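Side-chain contacts in starch synthase I (Hordeum vulgare, PDB 4HLN), which belongs to the plant starch synthases, glycosyltransferases of the two-domain GT-B fold, each domain built round a Rossmann-like sheet flanked by helices: residues A249-E254 and Y260-M265; D456-A461 and F472-S477; I462-R467 and K578-L583. All coordinates share one frame; numbering follows the deposited sequence.

Contact 1: residues A249-E254 and Y260-M265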
loop_
_atom_site.group_PDB
_atom_site.type_symbol
_atom_site.label_atom_id
_atom_site.label_comp_id
_atom_site.label_asym_id
_atom_site.label_seq_id
_atom_site.Cartn_x
_atom_site.Cartn_y
_atom_site.Cartn_z
ATOM N N ALA A 249 -2.450 -17.694 18.741
ATOM C CA ALA A 249 -1.225 -17.107 19.268
ATOM C C ALA A 249 -1.457 -16.186 20.477
ATOM O O ALA A 249 -0.775 -16.310 21.503
ATOM C CB ALA A 249 -0.452 -16.393 18.161
ATOM N N PRO A 250 -2.423 -15.266 20.365
ATOM C CA PRO A 250 -2.689 -14.303 21.450
ATOM C C PRO A 250 -3.235 -14.965 22.715
ATOM O O PRO A 250 -3.197 -14.384 23.798
ATOM C CB PRO A 250 -3.746 -13.368 20.844
ATOM C CG PRO A 250 -3.624 -13.551 19.371
ATOM C CD PRO A 250 -3.241 -14.994 19.173
ATOM N N LEU A 251 -3.731 -16.185 22.570
ATOM C CA LEU A 251 -4.276 -16.915 23.698
ATOM C C LEU A 251 -3.267 -17.847 24.366
ATOM O O LEU A 251 -3.455 -18.213 25.519
ATOM C CB LEU A 251 -5.471 -17.739 23.261
ATOM C CG LEU A 251 -6.612 -16.998 22.567
ATOM C CD1 LEU A 251 -7.634 -17.975 21.953
ATOM C CD2 LEU A 251 -7.287 -16.053 23.518
ATOM N N ILE A 252 -2.203 -18.239 23.668
ATOM C CA ILE A 252 -1.324 -19.262 24.234
ATOM C C ILE A 252 0.160 -18.968 24.331
ATOM O O ILE A 252 0.876 -19.681 25.039
ATOM C CB ILE A 252 -1.461 -20.618 23.526
ATOM C CG1 ILE A 252 -0.949 -20.533 22.086
ATOM C CG2 ILE A 252 -2.898 -21.146 23.627
ATOM C CD1 ILE A 252 -0.781 -21.886 21.465
ATOM N N LEU A 253 0.637 -17.949 23.625
ATOM C CA LEU A 253 2.059 -17.635 23.699
ATOM C C LEU A 253 2.384 -16.694 24.865
ATOM O O LEU A 253 1.956 -15.537 24.881
ATOM C CB LEU A 253 2.560 -17.070 22.369
ATOM C CG LEU A 253 2.491 -18.063 21.201
ATOM C CD1 LEU A 253 3.120 -17.492 19.959
ATOM C CD2 LEU A 253 3.169 -19.369 21.558
ATOM N N GLU A 254 3.136 -17.187 25.847
ATOM C CA GLU A 254 3.546 -16.318 26.956
ATOM C C GLU A 254 4.812 -15.514 26.655
ATOM O O GLU A 254 5.867 -15.755 27.235
ATOM C CB GLU A 254 3.699 -17.095 28.263
ATOM C CG GLU A 254 2.460 -17.861 28.663
ATOM C CD GLU A 254 2.346 -18.071 30.158
ATOM O OE1 GLU A 254 1.203 -18.239 30.643
ATOM O OE2 GLU A 254 3.391 -18.065 30.848
ATOM N N TYR A 260 -1.007 -12.266 25.075
ATOM C CA TYR A 260 -1.557 -11.026 24.530
ATOM C C TYR A 260 -3.011 -10.870 24.932
ATOM O O TYR A 260 -3.502 -9.751 25.098
ATOM C CB TYR A 260 -1.452 -11.010 23.000
ATOM C CG TYR A 260 -0.250 -10.266 22.453
ATOM C CD1 TYR A 260 1.047 -10.658 22.780
ATOM C CD2 TYR A 260 -0.407 -9.189 21.586
ATOM C CE1 TYR A 260 2.149 -9.993 22.260
ATOM C CE2 TYR A 260 0.694 -8.506 21.069
ATOM C CZ TYR A 260 1.965 -8.919 21.408
ATOM O OH TYR A 260 3.058 -8.256 20.905
ATOM N N GLY A 261 -3.703 -12.002 25.061
ATOM C CA GLY A 261 -5.090 -12.002 25.470
ATOM C C GLY A 261 -6.159 -11.680 24.435
ATOM O O GLY A 261 -5.947 -11.821 23.222
ATOM N N GLN A 262 -7.319 -11.238 24.921
ATOM C CA GLN A 262 -8.516 -11.174 24.090
ATOM C C GLN A 262 -9.070 -9.785 23.805
ATOM O O GLN A 262 -10.244 -9.653 23.459
ATOM C CB GLN A 262 -9.615 -12.024 24.712
ATOM C CG GLN A 262 -9.138 -13.369 25.122
ATOM C CD GLN A 262 -10.267 -14.258 25.566
ATOM O OE1 GLN A 262 -11.451 -13.982 25.303
ATOM N NE2 GLN A 262 -9.912 -15.347 26.241
ATOM N N SER A 263 -8.242 -8.758 23.944
ATOM C CA SER A 263 -8.655 -7.403 23.590
ATOM C C SER A 263 -7.753 -6.878 22.494
ATOM O O SER A 263 -7.186 -5.783 22.584
ATOM C CB SER A 263 -8.603 -6.481 24.799
ATOM O OG SER A 263 -9.524 -6.909 25.784
ATOM N N CYS A 264 -7.620 -7.680 21.452
ATOM C CA CYS A 264 -6.669 -7.368 20.403
ATOM C C CYS A 264 -7.285 -6.720 19.188
ATOM O O CYS A 264 -8.459 -6.928 18.866
ATOM C CB CYS A 264 -5.930 -8.630 19.996
ATOM S SG CYS A 264 -4.934 -9.212 21.361
ATOM N N MET A 265 -6.486 -5.902 18.528
ATOM C CA MET A 265 -6.826 -5.495 17.186
ATOM C C MET A 265 -6.048 -6.409 16.240
ATOM O O MET A 265 -4.812 -6.399 16.222
ATOM C CB MET A 265 -6.521 -4.010 16.941
ATOM C CG MET A 265 -6.813 -3.558 15.480
ATOM S SD MET A 265 -8.505 -3.827 14.844
ATOM C CE MET A 265 -9.410 -2.633 15.827
HETATM O O HOH W 1 0.269 -14.279 23.473
#

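Contact 2: residues D456-A461 and F472-S477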
loop_
_atom_site.group_PDB
_atom_site.type_symbol
_atom_site.label_atom_id
_atom_site.label_comp_id
_atom_site.label_asym_id
_atom_site.label_seq_id
_atom_site.Cartn_x
_atom_site.Cartn_y
_atom_site.Cartn_z
ATOM N N ASP A 456 2.759 3.048 -20.462
ATOM C CA ASP A 456 2.166 3.188 -21.798
ATOM C C ASP A 456 1.411 4.498 -22.018
ATOM O O ASP A 456 1.362 4.993 -23.139
ATOM C CB ASP A 456 1.259 2.000 -22.131
ATOM C CG ASP A 456 0.134 1.818 -21.117
ATOM O OD1 ASP A 456 0.423 1.774 -19.896
ATOM O OD2 ASP A 456 -1.042 1.721 -21.543
ATOM N N LEU A 457 0.811 5.046 -20.965
ATOM C CA LEU A 457 0.172 6.359 -21.049
ATOM C C LEU A 457 1.175 7.420 -21.473
ATOM O O LEU A 457 0.919 8.221 -22.368
ATOM C CB LEU A 457 -0.398 6.771 -19.697
ATOM C CG LEU A 457 -1.844 6.412 -19.356
ATOM C CD1 LEU A 457 -2.812 7.091 -20.315
ATOM C CD2 LEU A 457 -2.052 4.897 -19.326
ATOM N N ILE A 458 2.315 7.435 -20.799
ATOM C CA ILE A 458 3.357 8.402 -21.090
ATOM C C ILE A 458 3.825 8.258 -22.532
ATOM O O ILE A 458 3.989 9.248 -23.236
ATOM C CB ILE A 458 4.524 8.243 -20.113
ATOM C CG1 ILE A 458 4.131 8.812 -18.739
ATOM C CG2 ILE A 458 5.786 8.899 -20.669
ATOM C CD1 ILE A 458 5.171 8.578 -17.638
ATOM N N LYS A 459 4.009 7.017 -22.970
ATOM C CA LYS A 459 4.371 6.712 -24.354
ATOM C C LYS A 459 3.417 7.375 -25.364
ATOM O O LYS A 459 3.834 7.806 -26.440
ATOM C CB LYS A 459 4.390 5.192 -24.549
ATOM C CG LYS A 459 5.003 4.700 -25.851
ATOM C CD LYS A 459 5.219 3.187 -25.789
ATOM C CE LYS A 459 6.092 2.681 -26.933
ATOM N NZ LYS A 459 6.661 1.322 -26.650
ATOM N N MET A 460 2.141 7.468 -25.006
ATOM C CA MET A 460 1.124 7.986 -25.920
ATOM C C MET A 460 0.972 9.499 -25.822
ATOM O O MET A 460 0.647 10.161 -26.808
ATOM C CB MET A 460 -0.239 7.320 -25.671
ATOM C CG MET A 460 -0.225 5.790 -25.589
ATOM S SD MET A 460 0.441 4.919 -27.031
ATOM C CE MET A 460 0.431 3.216 -26.457
ATOM N N ALA A 461 1.202 10.049 -24.634
ATOM C CA ALA A 461 1.000 11.481 -24.430
ATOM C C ALA A 461 2.213 12.316 -24.828
ATOM O O ALA A 461 2.084 13.502 -25.122
ATOM C CB ALA A 461 0.616 11.765 -23.000
ATOM N N PHE A 472 11.149 17.298 -19.951
ATOM C CA PHE A 472 10.615 16.101 -19.342
ATOM C C PHE A 472 11.714 15.070 -19.186
ATOM O O PHE A 472 12.297 14.612 -20.159
ATOM C CB PHE A 472 9.491 15.522 -20.196
ATOM C CG PHE A 472 8.916 14.268 -19.639
ATOM C CD1 PHE A 472 7.777 14.301 -18.854
ATOM C CD2 PHE A 472 9.529 13.050 -19.868
ATOM C CE1 PHE A 472 7.247 13.134 -18.319
ATOM C CE2 PHE A 472 9.003 11.881 -19.334
ATOM C CZ PHE A 472 7.861 11.928 -18.560
ATOM N N VAL A 473 12.000 14.699 -17.953
ATOM C CA VAL A 473 12.992 13.671 -17.726
ATOM C C VAL A 473 12.340 12.501 -17.023
ATOM O O VAL A 473 11.604 12.668 -16.048
ATOM C CB VAL A 473 14.172 14.180 -16.882
ATOM C CG1 VAL A 473 13.671 14.887 -15.614
ATOM C CG2 VAL A 473 15.099 13.022 -16.529
ATOM N N MET A 474 12.588 11.306 -17.527
ATOM C CA MET A 474 12.147 10.149 -16.791
ATOM C C MET A 474 13.347 9.261 -16.530
ATOM O O MET A 474 14.235 9.134 -17.366
ATOM C CB MET A 474 11.000 9.424 -17.504
ATOM C CG MET A 474 11.362 8.802 -18.827
ATOM S SD MET A 474 9.897 8.264 -19.737
ATOM C CE MET A 474 9.238 6.989 -18.669
ATOM N N LEU A 475 13.385 8.700 -15.333
ATOM C CA LEU A 475 14.436 7.793 -14.932
ATOM C C LEU A 475 13.773 6.489 -14.558
ATOM O O LEU A 475 12.811 6.468 -13.782
ATOM C CB LEU A 475 15.181 8.357 -13.714
ATOM C CG LEU A 475 15.790 7.327 -12.756
ATOM C CD1 LEU A 475 17.093 6.810 -13.300
ATOM C CD2 LEU A 475 16.004 7.901 -11.374
ATOM N N GLY A 476 14.282 5.398 -15.107
ATOM C CA GLY A 476 13.797 4.092 -14.720
ATOM C C GLY A 476 14.356 3.006 -15.604
ATOM O O GLY A 476 15.048 3.289 -16.589
ATOM N N SER A 477 14.038 1.762 -15.264
ATOM C CA SER A 477 14.577 0.623 -15.980
ATOM C C SER A 477 13.747 -0.631 -15.759
ATOM O O SER A 477 13.112 -0.800 -14.714
ATOM C CB SER A 477 16.010 0.366 -15.516
ATOM O OG SER A 477 16.589 -0.714 -16.220
#

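Contact 3: residues I462-R467 and K578-L583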
loop_
_atom_site.group_PDB
_atom_site.type_symbol
_atom_site.label_atom_id
_atom_site.label_comp_id
_atom_site.label_asym_id
_atom_site.label_seq_id
_atom_site.Cartn_x
_atom_site.Cartn_y
_atom_site.Cartn_z
ATOM N N ILE A 462 3.387 11.696 -24.840
ATOM C CA ILE A 462 4.624 12.420 -25.131
ATOM C C ILE A 462 4.511 13.328 -26.357
ATOM O O ILE A 462 4.736 14.532 -26.262
ATOM C CB ILE A 462 5.829 11.462 -25.290
ATOM C CG1 ILE A 462 6.419 11.127 -23.925
ATOM C CG2 ILE A 462 6.909 12.096 -26.146
ATOM C CD1 ILE A 462 7.064 12.315 -23.241
ATOM N N PRO A 463 4.157 12.754 -27.512
ATOM C CA PRO A 463 4.133 13.566 -28.734
ATOM C C PRO A 463 3.262 14.813 -28.581
ATOM O O PRO A 463 3.684 15.918 -28.906
ATOM C CB PRO A 463 3.536 12.609 -29.763
ATOM C CG PRO A 463 3.926 11.245 -29.250
ATOM C CD PRO A 463 3.771 11.356 -27.771
ATOM N N ASP A 464 2.058 14.631 -28.067
ATOM C CA ASP A 464 1.147 15.740 -27.851
ATOM C C ASP A 464 1.718 16.706 -26.811
ATOM O O ASP A 464 1.366 17.887 -26.770
ATOM C CB ASP A 464 -0.200 15.193 -27.382
ATOM C CG ASP A 464 -1.366 16.036 -27.844
ATOM O OD1 ASP A 464 -1.187 17.260 -28.021
ATOM O OD2 ASP A 464 -2.463 15.468 -28.029
ATOM N N LEU A 465 2.616 16.192 -25.979
ATOM C CA LEU A 465 3.143 16.939 -24.840
ATOM C C LEU A 465 4.320 17.831 -25.220
ATOM O O LEU A 465 4.477 18.926 -24.674
ATOM C CB LEU A 465 3.543 15.966 -23.724
ATOM C CG LEU A 465 3.892 16.472 -22.315
ATOM C CD1 LEU A 465 5.370 16.779 -22.180
ATOM C CD2 LEU A 465 3.043 17.676 -21.910
ATOM N N MET A 466 5.139 17.357 -26.156
ATOM C CA MET A 466 6.268 18.132 -26.668
ATOM C C MET A 466 5.834 19.282 -27.588
ATOM O O MET A 466 6.647 20.116 -27.968
ATOM C CB MET A 466 7.257 17.224 -27.395
ATOM C CG MET A 466 7.700 16.003 -26.588
ATOM S SD MET A 466 8.987 16.286 -25.340
ATOM C CE MET A 466 8.090 17.167 -24.072
ATOM N N ARG A 467 4.555 19.319 -27.946
ATOM C CA ARG A 467 3.994 20.477 -28.635
ATOM C C ARG A 467 4.128 21.739 -27.772
ATOM O O ARG A 467 3.993 22.860 -28.262
ATOM C CB ARG A 467 2.518 20.242 -28.959
ATOM C CG ARG A 467 2.254 19.305 -30.125
ATOM C CD ARG A 467 0.756 19.075 -30.300
ATOM N NE ARG A 467 0.428 18.562 -31.626
ATOM C CZ ARG A 467 -0.372 17.523 -31.858
ATOM N NH1 ARG A 467 -0.611 17.133 -33.106
ATOM N NH2 ARG A 467 -0.933 16.872 -30.847
ATOM N N LYS A 578 -7.174 12.940 -20.146
ATOM C CA LYS A 578 -7.303 13.462 -18.796
ATOM C C LYS A 578 -5.933 13.791 -18.209
ATOM O O LYS A 578 -5.777 14.764 -17.458
ATOM C CB LYS A 578 -8.060 12.484 -17.906
ATOM C CG LYS A 578 -9.328 13.069 -17.306
ATOM C CD LYS A 578 -9.086 14.430 -16.624
ATOM C CE LYS A 578 -10.362 14.937 -15.930
ATOM N NZ LYS A 578 -11.619 14.401 -16.571
ATOM N N MET A 579 -4.937 12.988 -18.562
ATOM C CA MET A 579 -3.593 13.232 -18.073
ATOM C C MET A 579 -3.067 14.556 -18.624
ATOM O O MET A 579 -2.644 15.436 -17.868
ATOM C CB MET A 579 -2.654 12.073 -18.428
ATOM C CG MET A 579 -1.255 12.213 -17.822
ATOM S SD MET A 579 -0.205 10.744 -17.948
ATOM C CE MET A 579 0.269 10.751 -19.671
ATOM N N LEU A 580 -3.108 14.698 -19.945
ATOM C CA LEU A 580 -2.616 15.907 -20.585
ATOM C C LEU A 580 -3.375 17.110 -20.082
ATOM O O LEU A 580 -2.793 18.182 -19.871
ATOM C CB LEU A 580 -2.728 15.806 -22.096
ATOM C CG LEU A 580 -1.779 14.750 -22.644
ATOM C CD1 LEU A 580 -2.176 14.355 -24.058
ATOM C CD2 LEU A 580 -0.327 15.230 -22.576
ATOM N N TRP A 581 -4.674 16.936 -19.880
ATOM C CA TRP A 581 -5.463 18.039 -19.369
ATOM C C TRP A 581 -4.872 18.519 -18.040
ATOM O O TRP A 581 -4.567 19.705 -17.869
ATOM C CB TRP A 581 -6.936 17.658 -19.231
ATOM C CG TRP A 581 -7.735 18.758 -18.631
ATOM C CD1 TRP A 581 -8.266 19.834 -19.279
ATOM C CD2 TRP A 581 -8.076 18.914 -17.247
ATOM N NE1 TRP A 581 -8.928 20.647 -18.387
ATOM C CE2 TRP A 581 -8.828 20.103 -17.134
ATOM C CE3 TRP A 581 -7.827 18.159 -16.095
ATOM C CZ2 TRP A 581 -9.330 20.554 -15.914
ATOM C CZ3 TRP A 581 -8.326 18.609 -14.885
ATOM C CH2 TRP A 581 -9.068 19.795 -14.805
ATOM N N ALA A 582 -4.679 17.587 -17.114
ATOM C CA ALA A 582 -4.105 17.914 -15.807
ATOM C C ALA A 582 -2.693 18.506 -15.897
ATOM O O ALA A 582 -2.372 19.473 -15.210
ATOM C CB ALA A 582 -4.102 16.709 -14.924
ATOM N N LEU A 583 -1.847 17.914 -16.730
ATOM C CA LEU A 583 -0.523 18.471 -16.961
ATOM C C LEU A 583 -0.619 19.912 -17.402
ATOM O O LEU A 583 0.061 20.783 -16.857
ATOM C CB LEU A 583 0.214 17.677 -18.026
ATOM C CG LEU A 583 0.794 16.382 -17.483
ATOM C CD1 LEU A 583 1.639 15.704 -18.530
ATOM C CD2 LEU A 583 1.626 16.706 -16.276
#

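Contact 1: residues A249-E254 and Y260-M265
Pro250 O accepts the backbone N-H of Gly261 at an N-to-O distance of 2.7 Å, with an N-H...O angle of 146° and the donor tilted 25° from the carbonyl plane. This bond spans a helix-to-strand turn of the Rossmann-like N-terminal domain, joining the end of helix 235-252 to the lead-in of strand 264-269. A water in the same turn donates to Ala249 O and accepts from Tyr260 N at 2.9 Å. Ala249 O also accepts Ile252 N and Leu253 N, so the water adds to an oxygen already used by the last helical turn. Beside the polar link, Pro250 CB lies 3.9 Å from Tyr260 CB and 4.4 Å from Cys264 SG. Tyr260 starts toward the helix, but its ring leads off to Arg160 and Met162 of strand 160-166, and its hydroxyl bonds to Asp209. Gln262 OE1 is held by Tyr290 N, which fixes the far end of that chain. Leu251 reaches its neighbour with CG anti to its own carbonyl carbon. The Leu251 and Gln262 side chains cross at about a right angle, Leu251 CD2 resting 3.6 Å from Gln262 CG and 3.8 Å from Gln262 NE2.

Contact 2: residues D456-A461 and F472-S477
Ile458 sets its CG2 methyl between two side chains of the strand: it lies 4.2 Å from Phe472 CZ and 4.3 Å from Met474 SD, two nearly equal distances that place it evenly in the notch where the ring and the thioether adjoin. Ring and sulfur are themselves 4.4 Å apart, from Phe472 CZ to Met474 SD. The approach of the methyl to the Phe472 ring is oblique. The sulfur is placed differently, in the plane of the ring at its edge, with Met474 SD 3.8 Å from Phe472 CE2; this is an edge-on Met-aromatic contact between neighbours on one face of the strand. The torsions account for the meeting point. Phe472 carries CG anti to its backbone N (chi1 179°), which sends the ring out from the strand toward the helix, while Ile458 has CG1 beside its N (chi1 -75°), so that CG2, the branch anti to N, makes the closest approach to both residues.

Helix 455-466 here packs on strand 471-476 within a beta-alpha-beta crossover that begins at strand 442-446, part of the six-stranded parallel sheet of the Rossmann-like C-terminal domain. The first strand of that unit joins in through Phe445, which touches Ile458, Phe472 and Met474 alike. On its other flanks Met474 meets Phe482 and Met486 of helix 480-492, and Ile458 leans on Pro521. The spacing between the two backbones is that of a side-chain layer, 9.9 Å from Ile458 CA to Met474 CA, and the buried area is modest at 103 Å². Since Phe472 and Met474 are two residues apart on an extended strand, both point to the helix side. The other branch of Ile458 approaches the same ring, its CD1 ending 4.4 Å from Phe472 CZ.

Contact 3: residues I462-R467 and K578-L583
Helices 455-466 and 576-592 run nearly parallel here, the short axes of 462-466 and 578-583 differing by 26° in direction and approaching to 10.8 Å, with Leu465 CA and Leu580 CA 7.2 Å apart. This is helix-helix packing in the C-terminal Rossmann-like domain, and Leu580 contributes most of the side-chain meetings, through both methyls. Leu580 CD1 meets Asp464 CB at 4.0 Å, while Leu580 CD2 meets Leu465 CB at 4.1 Å. Leu465 turns CG anti to its backbone N (chi1 -169°), carrying its CD2 on to Leu583 CD1 at 4.2 Å; the side chains of Leu465 and Leu583 cross at about a right angle. One turn earlier on the first helix, Ala461 continues the apolar surface against Leu580. At the margin, Asp464 forms a salt bridge with Arg467, NH2 to OD1 2.9 Å. The guanidinium offers this N-H in its own plane, yet OD1 is met from above the carboxylate plane, 80° out of it. Arg584, farther along helix 576-592, adds a long, weak ion pair to the same oxygen. Leucine carbons and Asp464 CB make the contact apolar, while the positive charges near Asp464 would probably favour its ionised form.

From the N terminus, contact 1 comes first: it closes the short link 255-259 between a helix and a strand of the N-terminal domain. Contacts 2 and 3 lie in the C-terminal domain, on the opposite side of the chain's centre, their nearest atoms about 36 Å from those of contact 1. Contact 2 closes the local return from helix 455-466 to strand 471-476. Contact 3 starts inside that return and reaches over 110 residues to helix 576-592, so the two cross. They share helix 455-466 and touch directly, Ala461 CB lying 3.5 Å from Met579 CE, which binds sheet, crossover helix and late helix together. The disulfide Cys147-Cys527 separately connects the two family regions.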